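Local coordinates for Phosphoglucomutase/phosphomannomutase family protein (Burkholderia thailandensis, PDB 3UW2), which probably catalyses intramolecular phosphoryl transfer on phosphosugars, as a metal-dependent member of the phosphohexose mutase family, at residues V45-G50 against L82-R87; R51-E56 against F139-R144. One frame throughout, in Å; residues are numbered along the deposited sequence. Where two conformers were deposited one is given.

Contact 1 (V45-G50 against L82-R87); sequences VARSIG and LADGLR. With EDO (1,2-ethanediol), chain D.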
ATOM      1  N   VAL A  45       6.575   2.168  24.955  1.00 29.64           N
ATOM      2  CA  VAL A  45       5.441   2.205  24.070  1.00 27.66           C
ATOM      3  C   VAL A  45       5.305   0.917  23.222  1.00 27.74           C
ATOM      4  O   VAL A  45       4.229   0.291  23.170  1.00 27.09           O
ATOM      5  CB  VAL A  45       5.429   3.541  23.287  1.00 31.65           C
ATOM      6  CG1 VAL A  45       4.333   3.537  22.224  1.00 31.25           C
ATOM      7  CG2 VAL A  45       5.232   4.775  24.261  1.00 31.32           C
ATOM      8  N   ALA A  46       6.400   0.468  22.611  1.00 25.60           N
ATOM      9  CA  ALA A  46       6.370  -0.786  21.818  1.00 24.85           C
ATOM     10  C   ALA A  46       5.930  -1.955  22.669  1.00 24.86           C
ATOM     11  O   ALA A  46       5.087  -2.722  22.238  1.00 24.61           O
ATOM     12  CB  ALA A  46       7.719  -1.053  21.151  1.00 21.93           C
ATOM     13  N   ARG A  47       6.500  -2.061  23.872  1.00 26.50           N
ATOM     14  CA  ARG A  47       6.152  -3.147  24.778  1.00 26.94           C
ATOM     15  C   ARG A  47       4.646  -3.096  25.131  1.00 27.01           C
ATOM     16  O   ARG A  47       4.000  -4.118  25.056  1.00 26.41           O
ATOM     17  CB  ARG A  47       7.016  -3.081  26.051  1.00 30.74           C
ATOM     18  CG  ARG A  47       6.859  -4.278  26.993  1.00 36.78           C
ATOM     19  CD  ARG A  47       7.749  -4.158  28.252  1.00 42.73           C
ATOM     20  NE  ARG A  47       9.075  -4.560  27.810  1.00 51.12           N
ATOM     21  CZ  ARG A  47      10.098  -3.742  27.564  1.00 52.38           C
ATOM     22  NH1 ARG A  47       9.982  -2.427  27.826  1.00 47.03           N
ATOM     23  NH2 ARG A  47      11.248  -4.264  27.077  1.00 48.07           N
ATOM     24  N   SER A  48       4.052  -1.925  25.458  1.00 26.28           N
ATOM     25  CA  SER A  48       2.620  -1.885  25.818  0.59 26.10           C
ATOM     26  C   SER A  48       1.767  -2.257  24.614  1.00 26.03           C
ATOM     27  O   SER A  48       0.690  -2.855  24.752  1.00 26.11           O
ATOM     28  CB  SER A  48       2.175  -0.509  26.316  0.59 26.47           C
ATOM     29  OG  SER A  48       3.026  -0.018  27.327  0.59 26.25           O
ATOM     30  N   ILE A  49       2.243  -1.914  23.416  1.00 26.71           N
ATOM     31  CA  ILE A  49       1.489  -2.216  22.215  1.00 27.36           C
ATOM     32  C   ILE A  49       1.578  -3.738  21.983  1.00 25.94           C
ATOM     33  O   ILE A  49       0.590  -4.417  21.667  1.00 26.38           O
ATOM     34  CB  ILE A  49       2.036  -1.465  20.975  1.00 26.96           C
ATOM     35  CG1 ILE A  49       1.543  -0.000  20.945  1.00 26.45           C
ATOM     36  CG2 ILE A  49       1.547  -2.144  19.686  1.00 27.76           C
ATOM     37  CD1 ILE A  49       2.553   0.936  20.253  1.00 25.36           C
ATOM     38  N   GLY A  50       2.735  -4.291  22.249  1.00 27.84           N
ATOM     39  CA  GLY A  50       2.869  -5.759  22.073  1.00 26.33           C
ATOM     40  C   GLY A  50       1.984  -6.534  23.063  1.00 28.80           C
ATOM     41  O   GLY A  50       1.340  -7.540  22.719  1.00 30.55           O
ATOM     42  N   LEU A  82       8.671  -4.961  21.480  1.00 27.75           N
ATOM     43  CA  LEU A  82       7.345  -5.411  21.025  1.00 25.63           C
ATOM     44  C   LEU A  82       7.255  -6.880  21.339  1.00 25.92           C
ATOM     45  O   LEU A  82       6.246  -7.327  21.905  1.00 25.18           O
ATOM     46  CB  LEU A  82       7.179  -5.167  19.508  1.00 26.34           C
ATOM     47  CG  LEU A  82       5.891  -5.739  18.869  1.00 26.88           C
ATOM     48  CD1 LEU A  82       4.706  -4.903  19.309  1.00 25.02           C
ATOM     49  CD2 LEU A  82       5.999  -5.771  17.342  1.00 23.77           C
ATOM     50  N   ALA A  83       8.309  -7.620  20.994  1.00 25.65           N
ATOM     51  CA  ALA A  83       8.349  -9.068  21.235  1.00 26.33           C
ATOM     52  C   ALA A  83       8.245  -9.396  22.732  1.00 26.22           C
ATOM     53  O   ALA A  83       7.554 -10.372  23.102  1.00 27.38           O
ATOM     54  CB  ALA A  83       9.621  -9.725  20.600  1.00 21.80           C
ATOM     55  N   ASP A  84       8.948  -8.625  23.578  1.00 27.47           N
ATOM     56  CA  ASP A  84       8.849  -8.783  25.050  1.00 29.50           C
ATOM     57  C   ASP A  84       7.372  -8.672  25.520  1.00 29.01           C
ATOM     58  O   ASP A  84       6.931  -9.429  26.378  1.00 26.90           O
ATOM     59  CB  ASP A  84       9.684  -7.742  25.821  1.00 29.71           C
ATOM     60  CG  ASP A  84      11.195  -7.892  25.600  1.00 32.69           C
ATOM     61  OD1 ASP A  84      11.739  -8.991  25.298  1.00 33.77           O
ATOM     62  OD2 ASP A  84      11.855  -6.877  25.746  1.00 32.20           O
ATOM     63  N   GLY A  85       6.656  -7.699  24.976  1.00 25.89           N
ATOM     64  CA  GLY A  85       5.259  -7.394  25.347  1.00 26.89           C
ATOM     65  C   GLY A  85       4.311  -8.506  24.912  1.00 27.08           C
ATOM     66  O   GLY A  85       3.374  -8.890  25.673  1.00 25.61           O
ATOM     67  N   LEU A  86       4.568  -9.068  23.715  1.00 26.22           N
ATOM     68  CA  LEU A  86       3.724 -10.125  23.180  1.00 25.34           C
ATOM     69  C   LEU A  86       3.925 -11.327  24.076  1.00 28.25           C
ATOM     70  O   LEU A  86       2.950 -12.067  24.435  1.00 27.31           O
ATOM     71  CB  LEU A  86       4.147 -10.486  21.762  1.00 24.78           C
ATOM     72  CG  LEU A  86       3.662  -9.502  20.682  1.00 24.93           C
ATOM     73  CD1 LEU A  86       4.601  -9.609  19.441  1.00 24.79           C
ATOM     74  CD2 LEU A  86       2.184  -9.752  20.350  1.00 26.22           C
ATOM     75  N   ARG A  87       5.200 -11.611  24.342  1.00 26.41           N
ATOM     76  CA  ARG A  87       5.508 -12.820  25.192  1.00 27.39           C
ATOM     77  C   ARG A  87       4.945 -12.707  26.650  1.00 28.03           C
ATOM     78  O   ARG A  87       4.502 -13.726  27.222  1.00 31.84           O
ATOM     79  CB  ARG A  87       7.004 -13.078  25.212  1.00 28.55           C
ATOM     80  CG  ARG A  87       7.605 -13.336  23.810  1.00 28.48           C
ATOM     81  CD  ARG A  87       9.143 -13.321  23.880  1.00 27.28           C
ATOM     82  NE  ARG A  87       9.684 -14.420  24.737  1.00 28.79           N
ATOM     83  CZ  ARG A  87      10.948 -14.481  25.169  1.00 29.31           C
ATOM     84  NH1 ARG A  87      11.873 -13.549  24.793  1.00 28.36           N
ATOM     85  NH2 ARG A  87      11.331 -15.555  25.891  1.00 30.87           N
TER
HETATM   86  C1  EDO D 467      13.125 -11.337  22.711  1.00 36.78           C
HETATM   87  O1  EDO D 467      11.785 -11.278  23.335  1.00 34.39           O
HETATM   88  C2  EDO D 467      13.294 -10.298  21.565  1.00 32.58           C
HETATM   89  O2  EDO D 467      13.508  -9.037  22.240  1.00 39.72           O
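Gly50 and Gly85 face each other where two helical segments, 45-50 and 82-87, run side by side at 33°, their axes only 6.6 Å apart. With no side chain on either residue, backbone meets backbone: the two CA atoms are 4.4 Å apart. Two CA-H...O contacts join the helices here, Gly85 CA lying 3.5 Å from Arg47 O and Leu86 CA donating in the same way to Gly50 O.

Leucine side chains pack beside this glycine pair. Leu82 has its CG anti to the backbone N (chi1 173°), which brings CD1 over the backbone of the other helix, 3.4 Å from Gly50 CA; the same methyl also meets Ile49 CG2. The Leu86 methyl CD2 packs against the carbonyl oxygen of Gly50, 3.3 Å from O.

The polar interactions lie at the partly exposed margin. Arg47 turns its chain at chi3 (-80°) and presents NH2 to Asp84 OD2 in a 3.0 Å salt bridge that uses the anti lone pair of OD2, with guanidinium and carboxylate nearly coplanar. The other carboxylate oxygen, OD1, accepts from O1 of an ethanediol, probably from the crystallisation liquor, which in turn accepts from Arg87 NH1 at 2.7 Å.

In the domain I fold both helices rest on the mixed sheet: Leu82 and Leu86 pack on strand 64-69, Leu86 also on strand 92-98, while Ala46 and Ile49 touch Phe139 of strand 136-143.

Contact 2 (R51-E56 against F139-R144); sequences RAFGSE and FKMVLR. With PO4 (phosphate ion), chain B.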
ATOM      1  N   ARG A  51       1.989  -6.083  24.322  1.00 27.57           N
ATOM      2  CA  ARG A  51       1.153  -6.667  25.358  1.00 27.80           C
ATOM      3  C   ARG A  51      -0.347  -6.539  24.980  1.00 27.55           C
ATOM      4  O   ARG A  51      -1.073  -7.458  25.130  1.00 30.15           O
ATOM      5  CB  ARG A  51       1.469  -5.947  26.676  1.00 30.49           C
ATOM      6  CG  ARG A  51       0.840  -6.582  27.888  1.00 36.78           C
ATOM      7  CD  ARG A  51       1.602  -7.801  28.335  1.00 34.09           C
ATOM      8  NE  ARG A  51       0.897  -8.447  29.438  1.00 38.04           N
ATOM      9  CZ  ARG A  51       1.024  -8.118  30.717  1.00 39.44           C
ATOM     10  NH1 ARG A  51       0.335  -8.768  31.674  1.00 36.52           N
ATOM     11  NH2 ARG A  51       1.873  -7.162  31.047  1.00 37.89           N
ATOM     12  N   ALA A  52      -0.805  -5.371  24.501  1.00 29.14           N
ATOM     13  CA  ALA A  52      -2.195  -5.170  24.112  1.00 29.38           C
ATOM     14  C   ALA A  52      -2.591  -6.092  22.937  1.00 29.02           C
ATOM     15  O   ALA A  52      -3.630  -6.730  22.952  1.00 31.94           O
ATOM     16  CB  ALA A  52      -2.425  -3.681  23.724  1.00 26.94           C
ATOM     17  N   PHE A  53      -1.772  -6.124  21.901  1.00 28.32           N
ATOM     18  CA  PHE A  53      -2.059  -6.937  20.731  1.00 26.77           C
ATOM     19  C   PHE A  53      -2.000  -8.438  21.102  1.00 27.87           C
ATOM     20  O   PHE A  53      -2.901  -9.205  20.732  1.00 26.77           O
ATOM     21  CB  PHE A  53      -1.051  -6.616  19.599  1.00 25.82           C
ATOM     22  CG  PHE A  53      -1.355  -7.309  18.293  1.00 25.67           C
ATOM     23  CD1 PHE A  53      -0.914  -8.625  18.070  1.00 25.13           C
ATOM     24  CD2 PHE A  53      -2.119  -6.689  17.321  1.00 26.64           C
ATOM     25  CE1 PHE A  53      -1.152  -9.242  16.857  1.00 24.95           C
ATOM     26  CE2 PHE A  53      -2.410  -7.329  16.097  1.00 28.22           C
ATOM     27  CZ  PHE A  53      -1.923  -8.602  15.862  1.00 29.17           C
ATOM     28  N   GLY A  54      -0.989  -8.852  21.862  1.00 26.57           N
ATOM     29  CA  GLY A  54      -0.906 -10.271  22.282  1.00 26.58           C
ATOM     30  C   GLY A  54      -2.130 -10.718  23.092  1.00 27.33           C
ATOM     31  O   GLY A  54      -2.594 -11.909  23.006  1.00 27.30           O
ATOM     32  N   SER A  55      -2.678  -9.767  23.855  1.00 25.18           N
ATOM     33  CA  SER A  55      -3.872 -10.000  24.660  1.00 26.97           C
ATOM     34  C   SER A  55      -5.078 -10.233  23.740  1.00 28.30           C
ATOM     35  O   SER A  55      -5.926 -11.098  24.031  1.00 31.92           O
ATOM     36  CB  SER A  55      -4.201  -8.781  25.528  1.00 27.30           C
ATOM     37  OG  SER A  55      -3.220  -8.553  26.524  1.00 27.61           O
ATOM     38  N   GLU A  56      -5.209  -9.427  22.688  1.00 29.64           N
ATOM     39  CA  GLU A  56      -6.315  -9.614  21.757  1.00 31.24           C
ATOM     40  C   GLU A  56      -6.167 -10.977  20.981  1.00 33.11           C
ATOM     41  O   GLU A  56      -7.165 -11.708  20.755  1.00 30.90           O
ATOM     42  CB  GLU A  56      -6.433  -8.395  20.850  1.00 31.80           C
ATOM     43  CG  GLU A  56      -7.656  -8.402  19.926  1.00 35.33           C
ATOM     44  CD  GLU A  56      -8.987  -8.559  20.697  1.00 39.93           C
ATOM     45  OE1 GLU A  56      -9.154  -8.051  21.847  1.00 39.72           O
ATOM     46  OE2 GLU A  56      -9.875  -9.233  20.149  1.00 40.75           O
ATOM     47  N   PHE A 139       3.637   0.634  13.443  1.00 25.57           N
ATOM     48  CA  PHE A 139       3.341  -0.811  13.454  1.00 27.13           C
ATOM     49  C   PHE A 139       2.184  -1.093  12.501  1.00 28.66           C
ATOM     50  O   PHE A 139       1.131  -0.417  12.565  1.00 28.84           O
ATOM     51  CB  PHE A 139       2.959  -1.256  14.872  1.00 26.83           C
ATOM     52  CG  PHE A 139       3.992  -0.860  15.938  1.00 26.99           C
ATOM     53  CD1 PHE A 139       4.938  -1.760  16.364  1.00 25.63           C
ATOM     54  CD2 PHE A 139       3.966   0.446  16.522  1.00 26.52           C
ATOM     55  CE1 PHE A 139       5.883  -1.401  17.328  1.00 27.19           C
ATOM     56  CE2 PHE A 139       4.898   0.817  17.485  1.00 27.39           C
ATOM     57  CZ  PHE A 139       5.879  -0.125  17.895  1.00 28.50           C
ATOM     58  N   LYS A 140       2.380  -2.067  11.633  1.00 26.23           N
ATOM     59  CA  LYS A 140       1.354  -2.529  10.706  1.00 26.45           C
ATOM     60  C   LYS A 140       0.935  -3.889  11.244  1.00 30.93           C
ATOM     61  O   LYS A 140       1.813  -4.693  11.502  1.00 26.73           O
ATOM     62  CB  LYS A 140       1.947  -2.581   9.269  1.00 25.57           C
ATOM     63  CG  LYS A 140       2.116  -1.158   8.657  1.00 28.90           C
ATOM     64  CD  LYS A 140       2.462  -1.162   7.142  1.00 29.01           C
ATOM     65  CE  LYS A 140       2.438   0.255   6.587  1.00 36.33           C
ATOM     66  NZ  LYS A 140       3.189   0.399   5.316  1.00 37.82           N
ATOM     67  N   MET A 141      -0.382  -4.121  11.464  1.00 28.24           N
ATOM     68  CA  MET A 141      -0.836  -5.251  12.278  1.00 32.45           C
ATOM     69  C   MET A 141      -1.827  -6.156  11.554  1.00 34.10           C
ATOM     70  O   MET A 141      -2.831  -5.673  11.018  1.00 37.72           O
ATOM     71  CB  MET A 141      -1.488  -4.721  13.526  1.00 29.45           C
ATOM     72  CG  MET A 141      -0.454  -4.050  14.473  1.00 30.20           C
ATOM     73  SD  MET A 141      -1.255  -3.038  15.735  1.00 32.10           S
ATOM     74  CE  MET A 141      -1.926  -1.696  14.759  1.00 28.34           C
ATOM     75  N   VAL A 142      -1.535  -7.442  11.530  1.00 32.25           N
ATOM     76  CA  VAL A 142      -2.496  -8.409  10.975  1.00 28.72           C
ATOM     77  C   VAL A 142      -2.926  -9.336  12.083  1.00 27.57           C
ATOM     78  O   VAL A 142      -2.107 -10.064  12.660  1.00 28.45           O
ATOM     79  CB  VAL A 142      -1.935  -9.134   9.745  1.00 27.78           C
ATOM     80  CG1 VAL A 142      -2.924 -10.252   9.316  1.00 28.62           C
ATOM     81  CG2 VAL A 142      -1.740  -8.112   8.603  1.00 32.19           C
ATOM     82  N   LEU A 143      -4.227  -9.343  12.377  1.00 29.35           N
ATOM     83  CA  LEU A 143      -4.727 -10.181  13.492  1.00 29.15           C
ATOM     84  C   LEU A 143      -5.609 -11.337  12.938  1.00 32.15           C
ATOM     85  O   LEU A 143      -6.688 -11.110  12.420  1.00 32.41           O
ATOM     86  CB  LEU A 143      -5.466  -9.344  14.523  1.00 30.75           C
ATOM     87  CG  LEU A 143      -6.398 -10.138  15.491  1.00 39.70           C
ATOM     88  CD1 LEU A 143      -5.613 -11.049  16.423  1.00 37.47           C
ATOM     89  CD2 LEU A 143      -7.411  -9.267  16.246  1.00 42.63           C
ATOM     90  N   ARG A 144      -5.096 -12.556  12.991  1.00 29.21           N
ATOM     91  CA  ARG A 144      -5.791 -13.733  12.418  1.00 31.36           C
ATOM     92  C   ARG A 144      -6.223 -13.493  10.943  1.00 30.92           C
ATOM     93  O   ARG A 144      -7.343 -13.807  10.556  1.00 29.22           O
ATOM     94  CB  ARG A 144      -6.968 -14.280  13.324  1.00 29.36           C
ATOM     95  CG  ARG A 144      -6.466 -14.635  14.747  1.00 32.53           C
ATOM     96  CD  ARG A 144      -7.514 -15.232  15.700  1.00 33.93           C
ATOM     97  NE  ARG A 144      -8.204 -16.298  15.034  1.00 36.39           N
ATOM     98  CZ  ARG A 144      -9.491 -16.300  14.654  1.00 36.71           C
ATOM     99  NH1 ARG A 144     -10.313 -15.291  14.933  1.00 35.44           N
ATOM    100  NH2 ARG A 144      -9.897 -17.306  13.932  1.00 34.62           N
TER
HETATM  101  P   PO4 B 465       3.344   3.587   4.122  1.00 61.18           P
HETATM  102  O2  PO4 B 465       3.202   2.662   2.918  1.00 61.03           O
HETATM  103  O3  PO4 B 465       3.035   5.010   3.723  1.00 74.51           O
HETATM  104  O4  PO4 B 465       2.668   3.084   5.358  1.00 66.50           O
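Helix segment 51-56 and strand 139-143 run nearly parallel, 17° apart in direction, with a closest axis approach of 10.3 Å. Phe53 and Leu143 have the nearest CA atoms, 8.4 Å apart, so the interval between the backbones is bridged by side chains, and no hydrogen bond crosses it.

Phe53 is the main side chain to cross that interval. Its CG lies anti to the backbone N (chi1 -174°), and the ring reaches the strand with its CE2-CZ side. CE2 approaches Met141 CB at 3.8 Å, while CZ comes 3.9 Å from Leu143 CB; both strand atoms stand oblique to the ring. Val142 O lies near the ring plane at its edge, 3.5 Å from Phe53 CZ. Met141 SD makes an oblique Met-aromatic contact, 5.1 Å from the ring centroid and 58° off its normal.

This is the helix-on-sheet packing of an alpha/beta/alpha domain: Phe53 also touches Ile125 on the adjoining antiparallel strand 124-127, and Met141 continues to Ile153 and Leu156 of helix 151-161. The CB of Val142 is directed away from the helix, so it is the backbone carbonyl that meets the ring.

Farther along, Leu143 CD2 meets the aliphatic part of Glu56 at CG, 3.8 Å away, the two side chains crossing at about a right angle. The bend in Glu56 carries its carboxylate on to Arg159, in a salt bridge, and to Gln60. Away from the helix, Lys140 NZ donates to O4 of a phosphate ion, probably from the crystallisation liquor, at 2.7 Å and forms salt bridges with Asp266 and Asp268, both ligands of the bound zinc ion.

Overall arrangement
Both contacts are largely buried and share helix 43-59: its 45-50 part lies against helix 75-88, while the following 51-56 part faces strand 136-143. Contact 1 joins two helices through glycine backbones, with a charged pair at its margin; contact 2 spans a wider helix-to-sheet interval with an aromatic ring and aliphatic groups. Their centres are 10 Å apart and they touch directly, Gly85 O lying 3.4 Å from Arg51 CD and Leu86 CD2 packing near Gly54 N. Contact 1 lies away from the zinc site, whereas the strand of contact 2 extends a lysine to the zinc-binding aspartates of the neighbouring domain II.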